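Isocitrate dehydrogenase [NAD] subunit 1 (Saccharomyces cerevisiae, PDB 3BLX) catalyses, together with subunit 2, the NAD+-dependent oxidation of isocitrate to 2-oxoglutarate and CO2 in the mitochondrial citric acid cycle, and also binds mitochondrial mRNA leaders. Local coordinates at the interface of chains A and C and the interface of chains A and B. Sequence-based numbering; all coordinates share one arbitrary frame. Chains: chain A/B, Isocitrate dehydrogenase [NAD] subunit 1; chain C, Isocitrate dehydrogenase [NAD] subunit 2.

The C-alpha centres of contact 1 and contact 2 lie about 33 Å apart, and the two contacts share no residue; what joins them is the body of chain A. Contact 1 pairs unlike subunits, setting the loop after strand 177-182 of chain A against subunit 2 at an active-site pocket. Contact 2 joins two copies of subunit 1, with the end of helix 289-302 and the turn after strand 258-263 receiving an N-terminal segment of chain B. One subunit 1 thus helps to build a mixed active site and to tie together the octamer, so movements could plausibly pass between catalysis and assembly.

Contact 1: the interface of chains A and C. Residues chain A 183, 186-187, 239; chain C 141-142, 248-249.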
# COMPACT_ATOMS: atom_id res chain seq x y z
N LYS A 183 -22.21 19.74 -1.63
CA LYS A 183 -23.08 19.94 -0.49
C LYS A 183 -22.63 19.04 0.66
O LYS A 183 -23.41 18.29 1.21
CB LYS A 183 -24.50 19.58 -0.92
CG LYS A 183 -25.61 20.29 -0.17
CD LYS A 183 -26.89 20.30 -1.01
CE LYS A 183 -28.05 20.96 -0.28
NZ LYS A 183 -27.68 22.25 0.37
N ILE A 186 -24.32 18.46 4.45
CA ILE A 186 -25.42 17.54 4.70
C ILE A 186 -25.07 16.11 4.28
O ILE A 186 -25.20 15.18 5.07
CB ILE A 186 -26.67 17.96 3.93
CG1 ILE A 186 -27.17 19.32 4.43
CG2 ILE A 186 -27.73 16.90 4.06
CD1 ILE A 186 -28.39 19.84 3.68
N MET A 187 -24.63 15.97 3.02
CA MET A 187 -24.14 14.73 2.45
C MET A 187 -22.67 14.57 2.78
O MET A 187 -21.84 14.59 1.88
CB MET A 187 -24.28 14.71 0.91
CG MET A 187 -25.61 15.18 0.35
SD MET A 187 -27.02 14.16 0.85
CE MET A 187 -26.55 12.59 0.11
N TYR A 239 -25.72 19.71 -9.57
CA TYR A 239 -25.65 21.15 -9.32
C TYR A 239 -25.19 21.94 -10.54
O TYR A 239 -25.19 23.16 -10.53
CB TYR A 239 -24.72 21.47 -8.15
CG TYR A 239 -24.91 20.58 -6.97
CD1 TYR A 239 -26.17 20.34 -6.45
CD2 TYR A 239 -23.83 19.97 -6.36
CE1 TYR A 239 -26.34 19.52 -5.37
CE2 TYR A 239 -23.99 19.15 -5.28
CZ TYR A 239 -25.25 18.92 -4.79
OH TYR A 239 -25.39 18.10 -3.69
N GLU C 141 -33.18 15.33 1.61
CA GLU C 141 -31.84 15.12 2.11
C GLU C 141 -31.71 15.36 3.61
O GLU C 141 -30.68 15.07 4.20
CB GLU C 141 -30.85 16.00 1.36
CG GLU C 141 -31.27 17.48 1.27
CD GLU C 141 -30.48 18.25 0.23
OE1 GLU C 141 -29.77 17.60 -0.58
OE2 GLU C 141 -30.57 19.50 0.21
N TYR C 142 -32.76 15.89 4.24
CA TYR C 142 -32.78 16.06 5.69
C TYR C 142 -32.97 14.73 6.42
O TYR C 142 -32.28 14.45 7.40
CB TYR C 142 -33.86 17.08 6.12
CG TYR C 142 -33.49 18.51 5.80
CD1 TYR C 142 -32.41 18.80 4.96
CD2 TYR C 142 -34.25 19.58 6.30
CE1 TYR C 142 -32.07 20.11 4.63
CE2 TYR C 142 -33.92 20.90 5.98
CZ TYR C 142 -32.83 21.16 5.15
OH TYR C 142 -32.50 22.46 4.83
N ASP C 248 -32.91 24.69 -0.32
CA ASP C 248 -31.71 25.36 0.18
C ASP C 248 -31.12 26.31 -0.86
O ASP C 248 -30.89 27.47 -0.59
CB ASP C 248 -30.65 24.32 0.59
CG ASP C 248 -30.59 24.06 2.12
OD1 ASP C 248 -31.05 24.93 2.90
OD2 ASP C 248 -30.06 23.00 2.53
N ILE C 249 -30.86 25.78 -2.05
CA ILE C 249 -30.21 26.49 -3.14
C ILE C 249 -31.05 27.64 -3.72
O ILE C 249 -30.54 28.74 -3.96
CB ILE C 249 -29.91 25.53 -4.30
CG1 ILE C 249 -28.89 24.47 -3.86
CG2 ILE C 249 -29.40 26.27 -5.51
CD1 ILE C 249 -28.85 23.30 -4.80
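The loop following strand 177-182 of chain A, with A:Tyr239 near the start of helix 237-251, meets the loop of C:Glu141 and C:Tyr142 and the first turns of helix 244-258 in chain C. This is an active-site pocket shared between two subunits, as is usual in the family, here of two different kinds: by family resemblance A:Lys183 and C:Tyr142 are expected to be critical for catalysis and C:Asp248 to bind Mg2+, though no metal or substrate is modelled.

A:Lys183 runs out with CG anti to the backbone N and stays extended until its last bond, where chi4 of 46° turns the terminal amine NZ toward helix 244-258. There NZ donates to the carboxylate oxygen OD2 of C:Asp248 at 3.3 Å, a hydrogen bond and salt bridge arriving from above the carboxylate plane, 32° out of it. The side chain of C:Glu141 crosses the lysine at about a right angle; its OE2 forms a looser salt bridge with A:Lys183 NZ at 4.0 Å. CG of C:Glu141 takes the crowded position between backbone N and carbonyl carbon (chi1 50°), with the chain extended beyond. Two carboxylates beside one amine would tend to keep that amine protonated, but both are poorly ordered, so without ligands this part of the site may well be loosely held. C:Tyr142, also poorly ordered, leans its hydroxyl OH toward C:Asp248 OD2 in a weak bond of 3.4 Å.

A:Ile186 supplies the apolar packing. The side chain crosses that of C:Tyr142 obliquely, its tip CD1 touching ring atom CE1 at 3.8 Å, while the same methyl points tip to tip at the C:Asp248 carboxylate. On the far flank A:Tyr239 only brushes helix 244-258, its CD1 4.3 Å from CD1 of C:Ile249. The second branch of the isoleucine, CG2, rests 3.5 Å from the backbone carbonyl O of C:Glu141.

Contact 2: the interface of chains A and B. Residues chain A 75, 172, 262-267, 301; chain B 13-17, 48.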
# COMPACT_ATOMS: atom_id res chain seq x y z
N ILE A 75 -15.11 13.02 -33.49
CA ILE A 75 -15.52 14.41 -33.23
C ILE A 75 -16.95 14.69 -33.71
O ILE A 75 -17.41 14.12 -34.66
CB ILE A 75 -14.53 15.41 -33.86
CG1 ILE A 75 -13.14 15.06 -33.38
CG2 ILE A 75 -14.79 16.80 -33.36
CD1 ILE A 75 -13.02 15.17 -31.87
N LYS A 172 -4.29 24.22 -19.21
CA LYS A 172 -4.19 24.46 -20.64
C LYS A 172 -4.69 25.85 -21.06
O LYS A 172 -4.24 26.38 -22.06
CB LYS A 172 -4.99 23.40 -21.39
CG LYS A 172 -4.70 23.29 -22.87
CD LYS A 172 -5.79 22.48 -23.57
CE LYS A 172 -5.32 21.89 -24.88
NZ LYS A 172 -6.47 21.41 -25.69
N PHE A 262 -16.52 16.00 -23.29
CA PHE A 262 -15.37 15.18 -23.62
C PHE A 262 -15.42 13.85 -22.96
O PHE A 262 -15.90 13.72 -21.83
CB PHE A 262 -14.08 15.85 -23.19
CG PHE A 262 -13.81 17.14 -23.88
CD1 PHE A 262 -14.35 18.31 -23.41
CD2 PHE A 262 -13.01 17.18 -25.00
CE1 PHE A 262 -14.08 19.49 -24.04
CE2 PHE A 262 -12.74 18.37 -25.64
CZ PHE A 262 -13.27 19.52 -25.16
N GLY A 263 -14.89 12.88 -23.67
CA GLY A 263 -14.56 11.61 -23.11
C GLY A 263 -13.09 11.34 -23.41
O GLY A 263 -12.38 12.20 -23.93
N ARG A 264 -12.60 10.16 -23.09
CA ARG A 264 -11.22 9.90 -23.41
C ARG A 264 -11.02 9.94 -24.92
O ARG A 264 -10.08 10.57 -25.42
CB ARG A 264 -10.77 8.56 -22.83
CG ARG A 264 -9.36 8.26 -23.13
CD ARG A 264 -8.90 6.96 -22.53
NE ARG A 264 -7.61 6.58 -23.10
CZ ARG A 264 -6.44 7.02 -22.66
NH1 ARG A 264 -6.38 7.85 -21.64
NH2 ARG A 264 -5.32 6.64 -23.25
N ASP A 265 -11.90 9.27 -25.66
CA ASP A 265 -11.69 9.09 -27.11
C ASP A 265 -12.58 9.96 -28.00
O ASP A 265 -12.41 9.99 -29.21
CB ASP A 265 -11.88 7.65 -27.52
CG ASP A 265 -10.93 6.69 -26.84
OD1 ASP A 265 -9.71 6.95 -26.84
OD2 ASP A 265 -11.42 5.65 -26.33
N TYR A 266 -13.53 10.65 -27.40
CA TYR A 266 -14.55 11.34 -28.18
C TYR A 266 -14.77 12.74 -27.66
O TYR A 266 -14.62 13.01 -26.47
CB TYR A 266 -15.87 10.58 -28.12
CG TYR A 266 -15.74 9.13 -28.49
CD1 TYR A 266 -15.80 8.15 -27.51
CD2 TYR A 266 -15.55 8.74 -29.80
CE1 TYR A 266 -15.66 6.81 -27.82
CE2 TYR A 266 -15.41 7.40 -30.13
CZ TYR A 266 -15.47 6.44 -29.12
OH TYR A 266 -15.34 5.09 -29.39
N ALA A 267 -15.12 13.63 -28.56
CA ALA A 267 -15.53 14.95 -28.16
C ALA A 267 -16.75 15.38 -28.97
O ALA A 267 -16.83 15.16 -30.17
CB ALA A 267 -14.39 15.91 -28.35
N HIS A 301 -9.80 22.29 -31.12
CA HIS A 301 -9.54 20.90 -30.79
C HIS A 301 -8.98 20.16 -32.00
O HIS A 301 -8.11 19.32 -31.86
CB HIS A 301 -10.81 20.22 -30.27
CG HIS A 301 -10.55 18.93 -29.57
ND1 HIS A 301 -10.74 17.69 -30.16
CD2 HIS A 301 -10.08 18.68 -28.32
CE1 HIS A 301 -10.40 16.74 -29.32
NE2 HIS A 301 -10.01 17.32 -28.19
N LYS B 13 -5.28 11.62 -22.26
CA LYS B 13 -6.00 11.75 -23.52
C LYS B 13 -7.41 12.36 -23.35
O LYS B 13 -8.28 11.81 -22.69
CB LYS B 13 -6.06 10.39 -24.19
CG LYS B 13 -6.44 10.39 -25.62
CD LYS B 13 -6.45 8.97 -26.12
CE LYS B 13 -6.97 8.83 -27.55
NZ LYS B 13 -6.79 7.42 -28.12
N TYR B 14 -7.63 13.52 -23.95
CA TYR B 14 -8.95 14.11 -23.98
C TYR B 14 -9.46 14.26 -25.41
O TYR B 14 -8.79 14.84 -26.26
CB TYR B 14 -8.95 15.44 -23.25
CG TYR B 14 -8.61 15.27 -21.80
CD1 TYR B 14 -7.48 15.87 -21.25
CD2 TYR B 14 -9.40 14.48 -20.98
CE1 TYR B 14 -7.15 15.69 -19.92
CE2 TYR B 14 -9.08 14.29 -19.65
CZ TYR B 14 -7.96 14.90 -19.12
OH TYR B 14 -7.66 14.72 -17.78
N GLY B 15 -10.63 13.69 -25.67
CA GLY B 15 -11.28 13.86 -26.95
C GLY B 15 -10.42 13.54 -28.15
O GLY B 15 -10.36 14.30 -29.12
N GLY B 16 -9.75 12.41 -28.10
CA GLY B 16 -8.93 12.00 -29.23
C GLY B 16 -7.52 12.56 -29.22
O GLY B 16 -6.68 12.08 -29.98
N ARG B 17 -7.27 13.57 -28.37
CA ARG B 17 -5.93 14.20 -28.31
C ARG B 17 -5.06 13.77 -27.12
O ARG B 17 -5.45 13.88 -25.95
CB ARG B 17 -6.06 15.72 -28.26
CG ARG B 17 -6.64 16.35 -29.47
CD ARG B 17 -6.32 17.84 -29.49
NE ARG B 17 -6.12 18.21 -30.88
CZ ARG B 17 -4.94 18.31 -31.47
NH1 ARG B 17 -3.82 18.12 -30.79
NH2 ARG B 17 -4.90 18.61 -32.76
N ASP B 48 -0.95 17.26 -28.23
CA ASP B 48 -0.67 18.54 -27.60
C ASP B 48 0.58 18.44 -26.73
O ASP B 48 0.67 17.60 -25.84
CB ASP B 48 -1.86 18.98 -26.75
CG ASP B 48 -3.11 19.34 -27.57
OD1 ASP B 48 -2.98 19.67 -28.77
OD2 ASP B 48 -4.23 19.31 -27.00
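The carbonyl oxygen of A:Gly263 is the best-held polar atom, with one hydrogen bond counted across this contact between two copies of subunit 1 in the octamer: B:Gly15 N donates to A:Gly263 O at 2.9 Å, nearly along the C=O axis. Next along the turn, B:Gly16 N reaches A:Arg264 O at 3.3 Å, coming from above the carbonyl plane.

B:Lys13, extended, crosses A:Arg264 at about a right angle, its CB lying over one guanidinium face near the rim. Its NZ then makes a salt bridge with A:Asp265 OD1 at 3.2 Å.

At A:His301, NE2 donates weakly to B:Tyr14 O at the ring edge (3.4 Å), and CD of B:Arg17 lies over one face. B:Arg17 slides past in the opposite direction, its guanidinium 88° to the ring, and NE donates in the carbonyl plane to A:His301 O. B:Asp48 OD1 holds B:Arg17 NH1 at 2.7 Å, which would help to orient the guanidinium, while OD2 of this poorly ordered aspartate forms a salt bridge with A:Lys172 NZ at 3.3 Å, weak as a hydrogen bond. An alanine in place of B:Arg17 removes the donor to A:His301 O and the partner of B:Asp48, and would probably loosen the packing on the histidine face.

The end of helix 289-302 and the turn after strand 258-263 surround the bend between strands 13-14 and 17-25 of chain B, with A:Lys172, ending helix 156-172, reaching in from the flank to strand 47-51.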